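Local coordinates for protein NRPS (PDB 6NKI) that forms a Rossmann-fold domain of the male sterility protein family, part of a fungal non-ribosomal peptide synthetase, and binds NADPH, at residues I313-N318 against P389-M394; L72-R77 against V238-A243. All blocks are in the same frame, centred on the assembly; numbering follows the deposited sequence.

Contact 1. Residues I313-N318 against P389-M394; sequences IGDGLN and PSLTNM
In the small mixed sheet of this Rossmann-fold protein, the edge strand 316-318 and the turn leading into it meet the first turn of helix 389-410: Asp-315 packs on Leu-391, and Leu-317 on Thr-392. Leu-391 reaches across because its CG stands anti to the backbone N (chi1 172°), which carries the branched end to the carboxylate. There the two side chains cross at about a right angle and both methyls lie against the carboxylate, CD2 of Leu-391 nearest OD1 of Asp-315 at 3.5 Å and CD1 of Leu-391 nearest OD2 at 3.8 Å. These are van der Waals contacts in a buried setting, and Trp-278 of helix 276-288 also packs on Leu-391. OD2 of Asp-315 is satisfied by a hydrogen bond with OG of Ser-390 of the second subunit, while Ser-390 of this chain is bonded in the same way to Asp-315 of that subunit, so the contact is built into the dimer interface. One helix residue further on, OG1 of Thr-392 is bonded to the carbonyl O of Pro-388, and its methyl meets the strand: CG2 of Thr-392 lies 4.0 Å from CD2 of Leu-317, which also comes within 3.9 Å of Thr-392 O.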
ATOM      1  N   ILE A 313       4.416  -1.373  13.362  1.00 93.98           N
ATOM      2  CA  ILE A 313       3.632  -1.684  12.179  1.00 83.10           C
ATOM      3  C   ILE A 313       2.319  -2.303  12.654  1.00 81.22           C
ATOM      4  O   ILE A 313       2.213  -3.523  12.843  1.00 74.78           O
ATOM      5  CB  ILE A 313       4.392  -2.633  11.257  1.00 77.89           C
ATOM      6  CG1 ILE A 313       5.806  -2.123  11.058  1.00 71.98           C
ATOM      7  CG2 ILE A 313       3.701  -2.710   9.887  1.00 74.44           C
ATOM      8  CD1 ILE A 313       5.851  -0.841  10.309  1.00 69.97           C
ATOM      9  N   GLY A 314       1.307  -1.467  12.872  1.00 85.39           N
ATOM     10  CA  GLY A 314      -0.024  -1.949  13.198  1.00 84.13           C
ATOM     11  C   GLY A 314      -0.787  -2.612  12.063  1.00 79.93           C
ATOM     12  O   GLY A 314      -1.912  -3.059  12.302  1.00 71.77           O
ATOM     13  N   ASP A 315      -0.202  -2.718  10.857  1.00 77.14           N
ATOM     14  CA  ASP A 315      -0.942  -3.189   9.687  1.00 83.49           C
ATOM     15  C   ASP A 315      -1.558  -4.573   9.917  1.00 88.98           C
ATOM     16  O   ASP A 315      -0.927  -5.476  10.474  1.00 86.62           O
ATOM     17  CB  ASP A 315      -0.050  -3.261   8.428  1.00 83.25           C
ATOM     18  CG  ASP A 315       0.413  -1.886   7.896  1.00 80.46           C
ATOM     19  OD1 ASP A 315       0.020  -0.839   8.462  1.00 85.33           O
ATOM     20  OD2 ASP A 315       1.065  -1.881   6.812  1.00 64.88           O
ATOM     21  N   GLY A 316      -2.788  -4.756   9.453  1.00 93.86           N
ATOM     22  CA  GLY A 316      -3.328  -6.110   9.540  1.00 92.91           C
ATOM     23  C   GLY A 316      -4.841  -6.156   9.361  1.00 93.15           C
ATOM     24  O   GLY A 316      -5.439  -5.267   8.758  1.00 93.56           O
ATOM     25  N   LEU A 317      -5.433  -7.212   9.922  1.00 94.75           N
ATOM     26  CA  LEU A 317      -6.784  -7.640   9.588  1.00 92.86           C
ATOM     27  C   LEU A 317      -7.502  -8.168  10.821  1.00102.32           C
ATOM     28  O   LEU A 317      -6.875  -8.642  11.773  1.00103.97           O
ATOM     29  CB  LEU A 317      -6.751  -8.750   8.539  1.00 85.88           C
ATOM     30  CG  LEU A 317      -6.231  -8.439   7.143  1.00 80.83           C
ATOM     31  CD1 LEU A 317      -5.994  -9.725   6.351  1.00 78.32           C
ATOM     32  CD2 LEU A 317      -7.208  -7.521   6.394  1.00 82.13           C
ATOM     33  N   ASN A 318      -8.832  -8.097  10.791  1.00112.49           N
ATOM     34  CA  ASN A 318      -9.621  -8.951  11.665  1.00118.13           C
ATOM     35  C   ASN A 318      -9.398 -10.400  11.259  1.00106.12           C
ATOM     36  O   ASN A 318      -9.212 -10.714  10.080  1.00100.57           O
ATOM     37  CB  ASN A 318     -11.110  -8.609  11.570  1.00135.92           C
ATOM     38  CG  ASN A 318     -11.433  -7.254  12.165  1.00156.57           C
ATOM     39  OD1 ASN A 318     -10.954  -6.907  13.249  1.00160.26           O
ATOM     40  ND2 ASN A 318     -12.230  -6.466  11.446  1.00164.43           N
ATOM     41  N   PRO A 389      -9.292   2.114   4.739  1.00 93.72           N
ATOM     42  CA  PRO A 389      -9.854   1.024   3.929  1.00 90.19           C
ATOM     43  C   PRO A 389      -8.964   0.556   2.796  1.00 84.78           C
ATOM     44  O   PRO A 389      -8.989  -0.636   2.457  1.00 85.14           O
ATOM     45  CB  PRO A 389     -11.144   1.653   3.394  1.00101.14           C
ATOM     46  CG  PRO A 389     -11.460   2.763   4.354  1.00107.30           C
ATOM     47  CD  PRO A 389     -10.147   3.302   4.750  1.00102.71           C
ATOM     48  N   SER A 390      -8.187   1.448   2.182  1.00 84.88           N
ATOM     49  CA  SER A 390      -7.353   1.035   1.056  1.00 84.15           C
ATOM     50  C   SER A 390      -6.225   0.100   1.490  1.00 74.80           C
ATOM     51  O   SER A 390      -5.807  -0.773   0.714  1.00 72.22           O
ATOM     52  CB  SER A 390      -6.795   2.272   0.331  1.00 78.39           C
ATOM     53  OG  SER A 390      -5.939   3.063   1.139  1.00 73.74           O
ATOM     54  N   LEU A 391      -5.741   0.256   2.718  1.00 71.59           N
ATOM     55  CA  LEU A 391      -4.638  -0.576   3.181  1.00 73.89           C
ATOM     56  C   LEU A 391      -5.166  -1.928   3.612  1.00 77.34           C
ATOM     57  O   LEU A 391      -4.605  -2.965   3.238  1.00 67.31           O
ATOM     58  CB  LEU A 391      -3.879   0.143   4.309  1.00 73.79           C
ATOM     59  CG  LEU A 391      -2.775  -0.531   5.125  1.00 69.51           C
ATOM     60  CD1 LEU A 391      -1.596  -0.931   4.283  1.00 67.48           C
ATOM     61  CD2 LEU A 391      -2.371   0.356   6.266  1.00 70.55           C
ATOM     62  N   THR A 392      -6.275  -1.910   4.358  1.00 83.30           N
ATOM     63  CA  THR A 392      -7.034  -3.119   4.642  1.00 83.38           C
ATOM     64  C   THR A 392      -7.252  -3.912   3.371  1.00 87.21           C
ATOM     65  O   THR A 392      -6.998  -5.119   3.341  1.00 93.36           O
ATOM     66  CB  THR A 392      -8.368  -2.751   5.283  1.00 72.96           C
ATOM     67  OG1 THR A 392      -8.151  -1.871   6.392  1.00 73.44           O
ATOM     68  CG2 THR A 392      -9.105  -4.011   5.776  1.00 76.84           C
ATOM     69  N   ASN A 393      -7.687  -3.253   2.290  1.00 87.80           N
ATOM     70  CA  ASN A 393      -7.960  -4.020   1.078  1.00 92.76           C
ATOM     71  C   ASN A 393      -6.688  -4.585   0.463  1.00 75.87           C
ATOM     72  O   ASN A 393      -6.699  -5.692  -0.090  1.00 69.59           O
ATOM     73  CB  ASN A 393      -8.649  -3.210  -0.017  1.00 94.70           C
ATOM     74  CG  ASN A 393      -9.082  -4.112  -1.171  1.00 84.80           C
ATOM     75  OD1 ASN A 393      -9.588  -5.218  -0.935  1.00 74.46           O
ATOM     76  ND2 ASN A 393      -8.610  -3.789  -2.370  1.00 73.69           N
ATOM     77  N   MET A 394      -5.592  -3.841   0.513  1.00 77.25           N
ATOM     78  CA  MET A 394      -4.405  -4.297  -0.211  1.00 80.90           C
ATOM     79  C   MET A 394      -3.698  -5.447   0.511  1.00 73.51           C
ATOM     80  O   MET A 394      -3.071  -6.282  -0.153  1.00 71.16           O
ATOM     81  CB  MET A 394      -3.431  -3.157  -0.434  1.00 88.83           C
ATOM     82  CG  MET A 394      -2.553  -3.417  -1.645  1.00101.81           C
ATOM     83  SD  MET A 394      -3.521  -3.328  -3.190  1.00114.68           S
ATOM     84  CE  MET A 394      -2.447  -4.152  -4.373  1.00119.07           C
TER

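Contact 2. Residues L72-R77 against V238-A243; sequences LARWWR and VSNAVA
Arg-74 turns its CG beside the backbone N (chi1 -63°) and runs extended from there to NE, so its aliphatic part passes Asn-240 while its guanidinium ends over Val-242. Asn-240 answers with a similar first torsion (chi1 -84°), which aims its amide at the base of the arginine. The two chains run at a slant to each other, with the amide and guanidinium planes 72° apart, far from a flat stack. The amide end packs by CB and CD of Arg-74 and makes no hydrogen bond across the segments; its detailed placement, including which end is N and which O, is doubtful, so its short approaches carry no weight. Further out, CG2 of Val-242 lies over one face of the guanidinium, displaced toward the rim, 3.7 Å from NH1 and 3.9 Å from CZ of Arg-74. Tyr-405 of helix 389-410 backs Val-242 in the same chain. Arg-74 holds positive phi in the Schellman motif that ends helix 59-72, and the chain then turns to Trp-75, whose indole stacks with His-39 and bonds through NE1 to OG1 of Thr-35. The contact thus joins a helix terminus to the loop between strand 233-235 and helix 248-259. With neither hydrogen bond nor salt bridge between the two segments, a methyl on a cationic face and an amide beside an aliphatic chain imply a join made by van der Waals contact at the protein surface.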
ATOM      1  N   LEU A  72      14.074 -16.810  -5.239  1.00111.81           N
ATOM      2  CA  LEU A  72      12.864 -17.257  -4.566  1.00112.00           C
ATOM      3  C   LEU A  72      11.824 -16.144  -4.518  1.00107.19           C
ATOM      4  O   LEU A  72      10.634 -16.393  -4.729  1.00104.97           O
ATOM      5  CB  LEU A  72      13.206 -17.737  -3.156  1.00117.22           C
ATOM      6  CG  LEU A  72      12.141 -18.461  -2.322  1.00120.86           C
ATOM      7  CD1 LEU A  72      11.864 -19.852  -2.860  1.00120.30           C
ATOM      8  CD2 LEU A  72      12.515 -18.526  -0.851  1.00129.02           C
ATOM      9  N   ALA A  73      12.249 -14.910  -4.261  1.00106.95           N
ATOM     10  CA  ALA A  73      11.343 -13.770  -4.285  1.00106.32           C
ATOM     11  C   ALA A  73      11.249 -13.128  -5.651  1.00112.22           C
ATOM     12  O   ALA A  73      10.569 -12.106  -5.786  1.00111.28           O
ATOM     13  CB  ALA A  73      11.768 -12.712  -3.266  1.00103.03           C
ATOM     14  N   ARG A  74      11.931 -13.685  -6.653  1.00122.94           N
ATOM     15  CA  ARG A  74      11.734 -13.302  -8.054  1.00133.58           C
ATOM     16  C   ARG A  74      12.050 -11.825  -8.288  1.00125.41           C
ATOM     17  O   ARG A  74      11.364 -11.138  -9.047  1.00121.78           O
ATOM     18  CB  ARG A  74      10.310 -13.626  -8.512  1.00146.74           C
ATOM     19  CG  ARG A  74       9.972 -15.101  -8.482  1.00158.15           C
ATOM     20  CD  ARG A  74       8.503 -15.263  -8.773  1.00169.68           C
ATOM     21  NE  ARG A  74       8.047 -16.640  -8.643  1.00178.48           N
ATOM     22  CZ  ARG A  74       6.773 -17.000  -8.750  1.00182.07           C
ATOM     23  NH1 ARG A  74       6.420 -18.273  -8.620  1.00185.05           N
ATOM     24  NH2 ARG A  74       5.850 -16.075  -8.980  1.00183.56           N
ATOM     25  N   TRP A  75      13.097 -11.330  -7.628  1.00114.10           N
ATOM     26  CA  TRP A  75      13.622 -10.014  -7.939  1.00102.40           C
ATOM     27  C   TRP A  75      15.011 -10.061  -8.564  1.00 96.29           C
ATOM     28  O   TRP A  75      15.497  -9.030  -9.056  1.00 92.68           O
ATOM     29  CB  TRP A  75      13.622  -9.117  -6.693  1.00 99.95           C
ATOM     30  CG  TRP A  75      14.490  -9.516  -5.491  1.00102.07           C
ATOM     31  CD1 TRP A  75      14.086 -10.180  -4.357  1.00101.77           C
ATOM     32  CD2 TRP A  75      15.882  -9.208  -5.293  1.00101.30           C
ATOM     33  NE1 TRP A  75      15.140 -10.311  -3.486  1.00106.63           N
ATOM     34  CE2 TRP A  75      16.251  -9.719  -4.034  1.00103.99           C
ATOM     35  CE3 TRP A  75      16.848  -8.560  -6.061  1.00101.10           C
ATOM     36  CZ2 TRP A  75      17.551  -9.592  -3.528  1.00101.89           C
ATOM     37  CZ3 TRP A  75      18.145  -8.444  -5.559  1.00 99.79           C
ATOM     38  CH2 TRP A  75      18.481  -8.960  -4.312  1.00100.59           C
ATOM     39  N   TRP A  76      15.635 -11.235  -8.609  1.00 96.79           N
ATOM     40  CA  TRP A  76      17.058 -11.316  -8.900  1.00 98.15           C
ATOM     41  C   TRP A  76      17.350 -11.084 -10.378  1.00 96.95           C
ATOM     42  O   TRP A  76      16.654 -11.595 -11.253  1.00 97.79           O
ATOM     43  CB  TRP A  76      17.651 -12.664  -8.459  1.00 95.88           C
ATOM     44  CG  TRP A  76      19.085 -12.711  -8.824  1.00 96.47           C
ATOM     45  CD1 TRP A  76      19.635 -13.387  -9.870  1.00100.18           C
ATOM     46  CD2 TRP A  76      20.153 -11.972  -8.216  1.00 96.57           C
ATOM     47  NE1 TRP A  76      20.991 -13.145  -9.930  1.00100.90           N
ATOM     48  CE2 TRP A  76      21.331 -12.277  -8.926  1.00 98.11           C
ATOM     49  CE3 TRP A  76      20.233 -11.088  -7.130  1.00 97.89           C
ATOM     50  CZ2 TRP A  76      22.577 -11.718  -8.595  1.00 98.58           C
ATOM     51  CZ3 TRP A  76      21.476 -10.541  -6.795  1.00 94.16           C
ATOM     52  CH2 TRP A  76      22.625 -10.858  -7.528  1.00 95.07           C
ATOM     53  N   ARG A  77      18.396 -10.297 -10.634  1.00 99.97           N
ATOM     54  CA  ARG A  77      18.984 -10.062 -11.948  1.00104.27           C
ATOM     55  C   ARG A  77      20.499 -10.143 -11.802  1.00103.71           C
ATOM     56  O   ARG A  77      21.046  -9.604 -10.833  1.00 99.41           O
ATOM     57  CB  ARG A  77      18.594  -8.682 -12.486  1.00112.15           C
ATOM     58  CG  ARG A  77      17.127  -8.459 -12.831  1.00120.97           C
ATOM     59  CD  ARG A  77      16.950  -7.008 -13.299  1.00127.05           C
ATOM     60  NE  ARG A  77      15.559  -6.741 -13.668  1.00136.57           N
ATOM     61  CZ  ARG A  77      14.597  -6.426 -12.805  1.00144.73           C
ATOM     62  NH1 ARG A  77      14.808  -6.361 -11.490  1.00147.16           N
ATOM     63  NH2 ARG A  77      13.380  -6.186 -13.267  1.00152.54           N
ATOM     64  N   VAL A 238       1.823  -8.417  -3.409  1.00 88.73           N
ATOM     65  CA  VAL A 238       0.738  -8.847  -4.278  1.00 90.18           C
ATOM     66  C   VAL A 238       1.286  -9.289  -5.628  1.00 97.87           C
ATOM     67  O   VAL A 238       0.785 -10.238  -6.243  1.00 97.36           O
ATOM     68  CB  VAL A 238      -0.286  -7.711  -4.430  1.00 88.00           C
ATOM     69  CG1 VAL A 238      -1.521  -8.228  -5.169  1.00 94.40           C
ATOM     70  CG2 VAL A 238      -0.637  -7.097  -3.074  1.00 82.56           C
ATOM     71  N   SER A 239       2.265  -8.530  -6.122  1.00105.89           N
ATOM     72  CA  SER A 239       2.851  -8.725  -7.475  1.00114.97           C
ATOM     73  C   SER A 239       3.553 -10.073  -7.644  1.00119.24           C
ATOM     74  O   SER A 239       3.281 -10.742  -8.642  1.00122.13           O
ATOM     75  CB  SER A 239       3.770  -7.586  -7.816  1.00119.99           C
ATOM     76  OG  SER A 239       4.882  -7.549  -6.935  1.00125.36           O
ATOM     77  N   ASN A 240       4.369 -10.483  -6.678  1.00122.60           N
ATOM     78  CA  ASN A 240       5.084 -11.782  -6.775  1.00129.03           C
ATOM     79  C   ASN A 240       4.772 -12.525  -5.488  1.00120.16           C
ATOM     80  O   ASN A 240       5.675 -12.704  -4.670  1.00117.79           O
ATOM     81  CB  ASN A 240       6.597 -11.607  -6.890  1.00139.46           C
ATOM     82  CG  ASN A 240       7.055 -11.353  -8.309  1.00150.96           C
ATOM     83  OD1 ASN A 240       6.237 -11.162  -9.202  1.00152.05           O
ATOM     84  ND2 ASN A 240       8.359 -11.352  -8.524  1.00154.73           N
ATOM     85  N   ALA A 241       3.526 -12.976  -5.369  1.00117.20           N
ATOM     86  CA  ALA A 241       3.078 -13.622  -4.125  1.00116.07           C
ATOM     87  C   ALA A 241       3.427 -15.105  -4.121  1.00116.50           C
ATOM     88  O   ALA A 241       2.925 -15.854  -4.956  1.00118.41           O
ATOM     89  CB  ALA A 241       1.600 -13.411  -3.936  1.00117.05           C
ATOM     90  N   VAL A 242       4.319 -15.454  -3.206  1.00119.40           N
ATOM     91  CA  VAL A 242       4.682 -16.826  -2.865  1.00130.87           C
ATOM     92  C   VAL A 242       4.886 -16.859  -1.356  1.00130.62           C
ATOM     93  O   VAL A 242       5.828 -16.246  -0.840  1.00124.98           O
ATOM     94  CB  VAL A 242       5.941 -17.313  -3.594  1.00143.12           C
ATOM     95  CG1 VAL A 242       6.386 -18.643  -3.013  1.00155.41           C
ATOM     96  CG2 VAL A 242       5.663 -17.462  -5.080  1.00145.08           C
ATOM     97  N   ALA A 243       3.995 -17.544  -0.651  1.00139.22           N
ATOM     98  CA  ALA A 243       4.081 -17.599   0.799  1.00144.30           C
ATOM     99  C   ALA A 243       5.319 -18.383   1.201  1.00152.12           C
ATOM    100  O   ALA A 243       5.523 -19.508   0.734  1.00154.03           O
ATOM    101  CB  ALA A 243       2.823 -18.246   1.370  1.00142.74           C
TER

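Overall arrangement
Along the chain the contacts come in series: contact 2 joins 72-77 to 238-243, and only later does contact 1 join 313-318 to 389-394. Their centres are 21 Å apart, yet they touch directly, with CE of Met-394 3.7 Å from CG2 of Val-238. Helix 389-410 links them: its first turn belongs to contact 1, while Arg-401, Asn-402 and Tyr-405 further along pack against the 238-243 loop. That loop follows strand 233-235, and strand 316-318 is the other outermost strand of the same three-stranded sheet. NADPH lies about 12 Å from the Asp-315 side chain and about 11 Å from that of Val-242. One helix thus runs from the subunit interface at contact 1 to the surface loop of contact 2.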